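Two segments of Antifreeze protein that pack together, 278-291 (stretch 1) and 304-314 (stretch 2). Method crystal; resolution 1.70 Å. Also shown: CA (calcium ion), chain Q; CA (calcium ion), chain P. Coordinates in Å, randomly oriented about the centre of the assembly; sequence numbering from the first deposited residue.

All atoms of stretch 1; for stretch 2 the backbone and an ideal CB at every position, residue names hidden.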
ATOM      1  N   ASP A 278      12.557  17.499  17.040  1.00  7.55           N
ATOM      2  CA  ASP A 278      12.694  16.106  16.619  1.00  7.34           C
ATOM      3  C   ASP A 278      13.467  15.265  17.649  1.00  7.35           C
ATOM      4  O   ASP A 278      14.483  15.719  18.245  1.00  8.06           O
ATOM      5  CB  ASP A 278      13.357  16.067  15.253  1.00  7.23           C
ATOM      6  CG  ASP A 278      12.554  16.845  14.204  1.00  8.72           C
ATOM      7  OD1 ASP A 278      11.420  16.430  13.856  1.00  7.87           O
ATOM      8  OD2 ASP A 278      13.047  17.898  13.757  1.00  8.89           O
ATOM      9  N   SER A 279      13.001  14.012  17.796  1.00  7.12           N
ATOM     10  CA  SER A 279      13.503  13.041  18.770  1.00  7.27           C
ATOM     11  C   SER A 279      13.957  11.757  18.121  1.00  7.78           C
ATOM     12  O   SER A 279      13.332  11.272  17.167  1.00  7.76           O
ATOM     13  CB  SER A 279      12.411  12.663  19.810  1.00  7.26           C
ATOM     14  OG  SER A 279      11.896  13.812  20.488  1.00  8.70           O
ATOM     15  N   ILE A 280      15.037  11.222  18.649  1.00  7.52           N
ATOM     16  CA  ILE A 280      15.532   9.931  18.141  1.00  7.56           C
ATOM     17  C   ILE A 280      15.834   9.044  19.335  1.00  8.55           C
ATOM     18  O   ILE A 280      16.457   9.491  20.310  1.00  9.03           O
ATOM     19  CB  ILE A 280      16.741  10.076  17.157  1.00  7.78           C
ATOM     20  CG1 ILE A 280      17.080   8.714  16.511  1.00  9.11           C
ATOM     21  CG2 ILE A 280      18.038  10.654  17.835  1.00  8.74           C
ATOM     22  CD1 ILE A 280      18.230   8.761  15.502  1.00  9.29           C
ATOM     23  N   TYR A 281      15.479   7.755  19.221  1.00  8.74           N
ATOM     24  CA  TYR A 281      15.768   6.795  20.256  1.00 10.41           C
ATOM     25  C   TYR A 281      16.657   5.731  19.622  1.00 11.54           C
ATOM     26  O   TYR A 281      16.231   5.031  18.718  1.00 11.85           O
ATOM     27  CB  TYR A 281      14.456   6.145  20.716  1.00 10.79           C
ATOM     28  CG  TYR A 281      14.580   5.107  21.811  1.00 11.90           C
ATOM     29  CD1 TYR A 281      15.680   5.093  22.696  1.00 13.40           C
ATOM     30  CD2 TYR A 281      13.547   4.175  22.020  1.00 16.34           C
ATOM     31  CE1 TYR A 281      15.782   4.162  23.702  1.00 15.90           C
ATOM     32  CE2 TYR A 281      13.654   3.201  23.052  1.00 19.43           C
ATOM     33  CZ  TYR A 281      14.765   3.222  23.884  1.00 19.77           C
ATOM     34  OH  TYR A 281      14.899   2.274  24.904  1.00 22.66           O
ATOM     35  N   LEU A 282      17.882   5.647  20.108  1.00 11.87           N
ATOM     36  CA  LEU A 282      18.878   4.677  19.621  1.00 12.97           C
ATOM     37  C   LEU A 282      18.874   3.512  20.591  1.00 14.38           C
ATOM     38  O   LEU A 282      19.722   3.439  21.492  1.00 15.67           O
ATOM     39  CB  LEU A 282      20.264   5.323  19.602  1.00 13.87           C
ATOM     40  CG  LEU A 282      20.416   6.575  18.705  1.00 15.54           C
ATOM     41  CD1 LEU A 282      21.766   7.283  18.905  1.00 13.68           C
ATOM     42  CD2 LEU A 282      20.258   6.182  17.220  1.00 16.62           C
ATOM     43  N   LYS A 283      17.929   2.598  20.412  1.00 15.41           N
ATOM     44  CA  LYS A 283      17.724   1.537  21.417  1.00 16.48           C
ATOM     45  C   LYS A 283      18.903   0.550  21.434  1.00 16.60           C
ATOM     46  O   LYS A 283      19.164  -0.113  22.450  1.00 17.49           O
ATOM     47  CB  LYS A 283      16.437   0.804  21.080  1.00 17.71           C
ATOM     48  CG  LYS A 283      15.990  -0.296  22.051  1.00 24.11           C
ATOM     49  CD  LYS A 283      14.486  -0.573  21.807  1.00 28.54           C
ATOM     50  CE  LYS A 283      13.834  -1.093  23.081  1.00 32.74           C
ATOM     51  NZ  LYS A 283      14.202  -2.530  23.365  1.00 33.35           N
ATOM     52  N   PHE A 284      19.646   0.470  20.329  1.00 16.54           N
ATOM     53  CA  PHE A 284      20.725  -0.522  20.160  1.00 16.57           C
ATOM     54  C   PHE A 284      22.067  -0.114  20.797  1.00 17.58           C
ATOM     55  O   PHE A 284      22.946  -0.965  20.995  1.00 17.88           O
ATOM     56  CB  PHE A 284      20.907  -0.812  18.662  1.00 16.40           C
ATOM     57  CG  PHE A 284      21.807  -2.004  18.330  1.00 17.72           C
ATOM     58  CD1 PHE A 284      21.318  -3.298  18.373  1.00 16.96           C
ATOM     59  CD2 PHE A 284      23.140  -1.797  17.921  1.00 20.26           C
ATOM     60  CE1 PHE A 284      22.142  -4.394  18.021  1.00 15.60           C
ATOM     61  CE2 PHE A 284      23.974  -2.873  17.579  1.00 19.41           C
ATOM     62  CZ  PHE A 284      23.444  -4.175  17.614  1.00 20.71           C
ATOM     63  N   TYR A 285      22.209   1.162  21.135  1.00 15.85           N
ATOM     64  CA  TYR A 285      23.488   1.710  21.598  1.00 17.41           C
ATOM     65  C   TYR A 285      23.367   2.239  23.005  1.00 18.27           C
ATOM     66  O   TYR A 285      22.435   2.986  23.311  1.00 16.24           O
ATOM     67  CB  TYR A 285      23.909   2.864  20.684  1.00 15.89           C
ATOM     68  CG  TYR A 285      24.094   2.457  19.245  1.00 16.99           C
ATOM     69  CD1 TYR A 285      23.019   2.559  18.309  1.00 14.20           C
ATOM     70  CD2 TYR A 285      25.339   1.978  18.803  1.00 18.22           C
ATOM     71  CE1 TYR A 285      23.206   2.213  16.987  1.00 15.82           C
ATOM     72  CE2 TYR A 285      25.531   1.611  17.491  1.00 17.99           C
ATOM     73  CZ  TYR A 285      24.455   1.716  16.589  1.00 16.11           C
ATOM     74  OH  TYR A 285      24.657   1.371  15.292  1.00 14.84           O
ATOM     75  N   THR A 286      24.301   1.852  23.865  1.00 20.22           N
ATOM     76  CA  THR A 286      24.348   2.419  25.213  1.00 22.43           C
ATOM     77  C   THR A 286      25.190   3.698  25.217  1.00 20.88           C
ATOM     78  O   THR A 286      25.919   3.946  24.257  1.00 20.10           O
ATOM     79  CB  THR A 286      24.936   1.412  26.235  1.00 23.84           C
ATOM     80  OG1 THR A 286      26.242   0.992  25.818  1.00 32.73           O
ATOM     81  CG2 THR A 286      24.063   0.148  26.344  1.00 29.61           C
ATOM     82  N   LYS A 287      25.120   4.487  26.292  1.00 20.78           N
ATOM     83  CA  LYS A 287      25.957   5.693  26.387  1.00 21.74           C
ATOM     84  C   LYS A 287      27.432   5.434  26.043  1.00 22.68           C
ATOM     85  O   LYS A 287      28.050   6.209  25.318  1.00 22.25           O
ATOM     86  CB  LYS A 287      25.874   6.322  27.774  1.00 22.57           C
ATOM     87  CG  LYS A 287      24.692   7.170  27.971  1.00 24.56           C
ATOM     88  CD  LYS A 287      24.756   7.821  29.330  1.00 28.24           C
ATOM     89  CE  LYS A 287      23.494   8.631  29.616  1.00 30.26           C
ATOM     90  NZ  LYS A 287      23.739   9.378  30.874  1.00 33.03           N
ATOM     91  N   GLU A 288      27.952   4.315  26.545  1.00 23.55           N
ATOM     92  CA  GLU A 288      29.349   3.898  26.354  1.00 27.21           C
ATOM     93  C   GLU A 288      29.725   3.819  24.881  1.00 26.58           C
ATOM     94  O   GLU A 288      30.770   4.337  24.494  1.00 27.45           O
ATOM     95  CB  GLU A 288      29.608   2.556  27.076  1.00 28.47           C
ATOM     96  CG  GLU A 288      30.895   1.797  26.668  1.00 35.33           C
ATOM     97  CD  GLU A 288      32.181   2.394  27.236  1.00 42.05           C
ATOM     98  OE1 GLU A 288      33.275   1.966  26.780  1.00 43.21           O
ATOM     99  OE2 GLU A 288      32.117   3.284  28.123  1.00 45.27           O
ATOM    100  N   GLN A 289      28.858   3.193  24.072  1.00 26.29           N
ATOM    101  CA  GLN A 289      29.064   3.102  22.619  1.00 26.00           C
ATOM    102  C   GLN A 289      28.942   4.451  21.951  1.00 24.91           C
ATOM    103  O   GLN A 289      29.787   4.825  21.136  1.00 25.06           O
ATOM    104  CB  GLN A 289      28.043   2.170  21.969  1.00 25.88           C
ATOM    105  CG  GLN A 289      28.397   0.724  21.994  1.00 31.01           C
ATOM    106  CD  GLN A 289      27.790   0.047  23.171  1.00 33.76           C
ATOM    107  OE1 GLN A 289      28.503  -0.303  24.130  1.00 36.41           O
ATOM    108  NE2 GLN A 289      26.451  -0.136  23.136  1.00 29.04           N
ATOM    109  N   TYR A 290      27.851   5.159  22.261  1.00 22.72           N
ATOM    110  CA  TYR A 290      27.616   6.517  21.757  1.00 21.94           C
ATOM    111  C   TYR A 290      28.802   7.450  22.022  1.00 22.40           C
ATOM    112  O   TYR A 290      29.247   8.175  21.140  1.00 22.00           O
ATOM    113  CB  TYR A 290      26.334   7.089  22.394  1.00 20.61           C
ATOM    114  CG  TYR A 290      25.970   8.492  21.965  1.00 20.38           C
ATOM    115  CD1 TYR A 290      26.412   9.596  22.682  1.00 19.58           C
ATOM    116  CD2 TYR A 290      25.177   8.712  20.824  1.00 20.08           C
ATOM    117  CE1 TYR A 290      26.063  10.896  22.309  1.00 20.55           C
ATOM    118  CE2 TYR A 290      24.826  10.016  20.442  1.00 17.77           C
ATOM    119  CZ  TYR A 290      25.290  11.091  21.184  1.00 17.84           C
ATOM    120  OH  TYR A 290      24.970  12.361  20.808  1.00 22.51           O
ATOM    121  N   ASN A 291      29.309   7.433  23.246  1.00 23.81           N
ATOM    122  CA  ASN A 291      30.436   8.301  23.646  1.00 25.10           C
ATOM    123  C   ASN A 291      31.748   7.891  23.010  1.00 26.32           C
ATOM    124  O   ASN A 291      32.739   8.615  23.084  1.00 27.24           O
ATOM    125  CB  ASN A 291      30.548   8.365  25.170  1.00 25.54           C
ATOM    126  CG  ASN A 291      29.448   9.206  25.805  1.00 26.71           C
ATOM    127  OD1 ASN A 291      28.874  10.113  25.173  1.00 26.64           O
ATOM    128  ND2 ASN A 291      29.154   8.919  27.066  1.00 29.19           N
ATOM    129  N   UNK A 304      17.147  17.231  17.951  1.00  8.59           N
ATOM    130  CA  UNK A 304      17.065  18.011  19.193  1.00  9.30           C
ATOM    131  C   UNK A 304      17.131  17.132  20.465  1.00  9.71           C
ATOM    132  O   UNK A 304      17.677  17.553  21.496  1.00  9.92           O
ATOM    133  CB  UNK A 304      15.767  18.821  19.199  1.00  9.30           C
ATOM    134  N   UNK A 305      16.575  15.935  20.404  1.00  8.53           N
ATOM    135  CA  UNK A 305      16.510  15.086  21.575  1.00  8.77           C
ATOM    136  C   UNK A 305      17.010  13.723  21.217  1.00  8.57           C
ATOM    137  O   UNK A 305      16.570  13.154  20.231  1.00  9.50           O
ATOM    138  CB  UNK A 305      15.089  15.013  22.137  1.00  8.77           C
ATOM    139  N   UNK A 306      17.842  13.157  22.077  1.00  8.92           N
ATOM    140  CA  UNK A 306      18.496  11.891  21.741  1.00  9.13           C
ATOM    141  C   UNK A 306      18.528  11.013  22.973  1.00 10.60           C
ATOM    142  O   UNK A 306      19.132  11.378  23.985  1.00 11.85           O
ATOM    143  CB  UNK A 306      19.910  12.119  21.203  1.00  9.13           C
ATOM    144  N   UNK A 307      17.839   9.881  22.892  1.00  9.90           N
ATOM    145  CA  UNK A 307      17.873   8.901  23.978  1.00 11.11           C
ATOM    146  C   UNK A 307      18.645   7.676  23.500  1.00 12.32           C
ATOM    147  O   UNK A 307      18.520   7.285  22.352  1.00 12.52           O
ATOM    148  CB  UNK A 307      16.461   8.518  24.426  1.00 11.11           C
ATOM    149  N   UNK A 308      19.462   7.083  24.374  1.00 13.01           N
ATOM    150  CA  UNK A 308      20.157   5.811  24.042  1.00 13.92           C
ATOM    151  C   UNK A 308      19.629   4.721  24.963  1.00 15.15           C
ATOM    152  O   UNK A 308      18.677   4.966  25.710  1.00 14.26           O
ATOM    153  CB  UNK A 308      21.675   5.944  24.183  1.00 13.92           C
ATOM    154  N   UNK A 309      20.220   3.516  24.932  1.00 15.32           N
ATOM    155  CA  UNK A 309      19.528   2.387  25.604  1.00 17.06           C
ATOM    156  C   UNK A 309      19.446   2.540  27.117  1.00 18.21           C
ATOM    157  O   UNK A 309      18.521   2.005  27.768  1.00 19.01           O
ATOM    158  CB  UNK A 309      20.241   1.073  25.280  1.00 17.06           C
ATOM    159  N   UNK A 310      20.430   3.233  27.686  1.00 18.23           N
ATOM    160  CA  UNK A 310      20.546   3.350  29.134  1.00 20.19           C
ATOM    161  C   UNK A 310      20.563   4.807  29.620  1.00 19.87           C
ATOM    162  O   UNK A 310      21.122   5.126  30.682  1.00 21.02           O
ATOM    163  CB  UNK A 310      21.816   2.638  29.603  1.00 20.19           C
ATOM    164  N   UNK A 311      19.971   5.703  28.842  1.00 19.13           N
ATOM    165  CA  UNK A 311      19.801   7.086  29.339  1.00 18.15           C
ATOM    166  C   UNK A 311      19.672   8.122  28.244  1.00 17.11           C
ATOM    167  O   UNK A 311      19.443   7.777  27.109  1.00 16.40           O
ATOM    168  CB  UNK A 311      20.984   7.466  30.232  1.00 18.15           C
ATOM    169  N   UNK A 312      19.834   9.389  28.611  1.00 16.74           N
ATOM    170  CA  UNK A 312      19.631  10.517  27.711  1.00 15.64           C
ATOM    171  C   UNK A 312      20.989  11.152  27.393  1.00 15.99           C
ATOM    172  O   UNK A 312      21.823  11.341  28.310  1.00 15.98           O
ATOM    173  CB  UNK A 312      18.677  11.543  28.327  1.00 15.64           C
ATOM    174  N   UNK A 313      21.233  11.471  26.123  1.00 14.75           N
ATOM    175  CA  UNK A 313      22.493  12.125  25.739  1.00 14.99           C
ATOM    176  C   UNK A 313      22.315  13.535  25.199  1.00 14.18           C
ATOM    177  O   UNK A 313      23.272  14.321  25.132  1.00 15.58           O
ATOM    178  CB  UNK A 313      23.211  11.279  24.686  1.00 14.99           C
ATOM    179  N   UNK A 314      21.075  13.887  24.887  1.00 13.47           N
ATOM    180  CA  UNK A 314      20.792  15.241  24.374  1.00 12.57           C
ATOM    181  C   UNK A 314      19.339  15.627  24.581  1.00 11.71           C
ATOM    182  O   UNK A 314      18.440  14.825  24.336  1.00 10.90           O
ATOM    183  CB  UNK A 314      21.138  15.333  22.887  1.00 12.57           C
TER
HETATM  184 CA    CA Q 413      14.649  19.600  14.021  1.00  3.44          CA
HETATM  185 CA    CA P 412      10.900  17.478  11.840  1.00  3.51          CA

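Position 304 has its CA-to-CB bond sideways to stretch 1, but the calcium ion of chain Q lies nearby beside D278, and a long acidic or amide chain could reach it. It is E304: OE1 and OE2 bind that calcium at 2.6 and 2.5 Å, D278 OD2 completes the bridge at 2.4 Å, and E304 OE1 also accepts a hydrogen bond from D278 N (2.8 Å).

Positions 305 to 307 run parallel to strand 279-282, the axes differing by 14°. The ladder is backbone only: 305 N to D278 O (3.0 Å), I280 N to 305 O (2.9 Å), 307 N to I280 O (3.0 Å), L282 N to 307 O (2.9 Å). It fixes the register without selecting side chains.

At 305 the ideal CB lies on the face of S279 and Y281, 3.8 Å from S279 OG; polar or beta-branched residues would suit. H305 is found, its CB 3.7 Å from S279 OG.

The CB at 306 points to the opposite face, 4.1 Å from I280 CG2, with L282 and Y290 beyond, which favours an aliphatic chain. I306 places CG1 3.8 Å from I280 CG2 and CG2 4.0 Å from L282 CD1.

Position 307 returns to the Y281 face, its CB 3.9 Å from Y281 CD1. A long chain with an apolar stem could pack against the CD1 side of the tyrosine; R307 sets CG 3.6 Å from Y281 CD1, and its guanidinium bonds elsewhere in the structure.

At 308 the CB is tight against Y285 O (3.2 Å), facing L282 and Y290: a compact apolar residue fits. V308 sets CG1 4.1 Å from both L282 CD1 and Y290 CD2, and CG2 3.6 Å from K287 CG.

Position 309 has its CB 3.3 Å from K283 O, so a small residue is reasonable. S309 donates N to Y285 O (2.8 Å); its OG adds a weak bond to the same oxygen (3.3 Å).

The K287 N at the helix start lies 5.0 Å from the ideal CB of 310, too far for a serine hydroxyl but within reach of an Asp or Asn side-chain oxygen. D310 OD1 takes it at 2.8 Å, while OD2 accepts from a water held by E288 N.

Position 311, at phi/psi 156/-165, would jam any CB against the preceding carbonyl and put it 2.8 Å from K287 CE. Glycine is required, and G311 closes the type I turn from V308.

Position 312 points away, leaving the choice open; it is V312.

At 313 the CB points toward Y290, 3.7 Å from CE1, so an apolar group suits. V313 CG2 sits over the ring face, 3.7 Å from the Y290 centroid.

Position 314 begins toward stretch 1 but touches nothing closely; K314 leads away.

Stretch 2 304-314: EHIRVSDGVVK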
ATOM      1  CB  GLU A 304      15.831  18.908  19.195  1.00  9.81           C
ATOM      2  CG  GLU A 304      15.921  20.043  18.204  1.00 12.02           C
ATOM      3  CD  GLU A 304      15.629  19.689  16.756  1.00 11.79           C
ATOM      4  OE1 GLU A 304      15.057  18.604  16.434  1.00 10.51           O
ATOM      5  OE2 GLU A 304      15.923  20.567  15.926  1.00 12.22           O
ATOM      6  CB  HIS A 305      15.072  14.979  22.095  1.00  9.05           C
ATOM      7  CG  HIS A 305      14.401  16.308  22.216  1.00  8.79           C
ATOM      8  ND1 HIS A 305      14.591  17.136  23.303  1.00  8.79           N
ATOM      9  CD2 HIS A 305      13.673  17.015  21.322  1.00  9.62           C
ATOM     10  CE1 HIS A 305      13.929  18.265  23.104  1.00 11.08           C
ATOM     11  NE2 HIS A 305      13.356  18.216  21.910  1.00 10.95           N
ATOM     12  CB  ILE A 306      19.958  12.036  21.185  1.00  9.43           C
ATOM     13  CG1 ILE A 306      20.004  13.010  20.003  1.00  9.53           C
ATOM     14  CG2 ILE A 306      20.531  10.632  20.792  1.00 10.73           C
ATOM     15  CD1 ILE A 306      21.506  13.362  19.552  1.00 11.05           C
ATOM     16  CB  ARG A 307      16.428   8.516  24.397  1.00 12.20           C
ATOM     17  CG  ARG A 307      16.407   7.358  25.433  1.00 13.18           C
ATOM     18  CD  ARG A 307      15.030   7.093  25.978  1.00 15.03           C
ATOM     19  NE  ARG A 307      14.489   8.226  26.757  1.00 14.06           N
ATOM     20  CZ  ARG A 307      14.772   8.499  28.031  1.00 17.81           C
ATOM     21  NH1 ARG A 307      15.614   7.735  28.731  1.00 17.03           N
ATOM     22  NH2 ARG A 307      14.184   9.534  28.626  1.00 17.08           N
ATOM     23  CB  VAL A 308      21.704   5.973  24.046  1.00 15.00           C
ATOM     24  CG1 VAL A 308      22.138   6.964  22.947  1.00 15.72           C
ATOM     25  CG2 VAL A 308      22.220   6.451  25.410  1.00 16.83           C
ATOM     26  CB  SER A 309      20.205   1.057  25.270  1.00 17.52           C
ATOM     27  OG  SER A 309      21.490   1.034  25.857  1.00 18.31           O
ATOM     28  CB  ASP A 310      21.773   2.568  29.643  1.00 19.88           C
ATOM     29  CG  ASP A 310      23.115   3.108  29.087  1.00 22.05           C
ATOM     30  OD1 ASP A 310      23.114   3.890  28.103  1.00 18.71           O
ATOM     31  OD2 ASP A 310      24.176   2.759  29.668  1.00 23.33           O
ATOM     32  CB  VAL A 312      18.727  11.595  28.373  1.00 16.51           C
ATOM     33  CG1 VAL A 312      18.676  12.862  27.503  1.00 15.41           C
ATOM     34  CG2 VAL A 312      17.328  11.035  28.602  1.00 17.79           C
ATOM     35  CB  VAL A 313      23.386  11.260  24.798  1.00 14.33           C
ATOM     36  CG1 VAL A 313      23.843   9.984  25.550  1.00 17.98           C
ATOM     37  CG2 VAL A 313      22.653  10.939  23.512  1.00 15.22           C
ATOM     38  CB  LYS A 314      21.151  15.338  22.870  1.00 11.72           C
ATOM     39  CG  LYS A 314      20.912  16.723  22.307  1.00 11.62           C
ATOM     40  CD  LYS A 314      21.373  16.877  20.852  1.00 12.38           C
ATOM     41  CE  LYS A 314      21.079  18.267  20.318  1.00 15.12           C
ATOM     42  NZ  LYS A 314      21.487  18.345  18.863  1.00 14.95           N
TER
HETATM   43  O   HOH W   1      26.779   2.893  28.886  1.00  7.98           O
HETATM   44  O   HOH W   2      16.496  18.207  13.380  1.00  4.84           O
HETATM   45  O   HOH W   3      15.223  21.883  13.251  1.00  8.48           O
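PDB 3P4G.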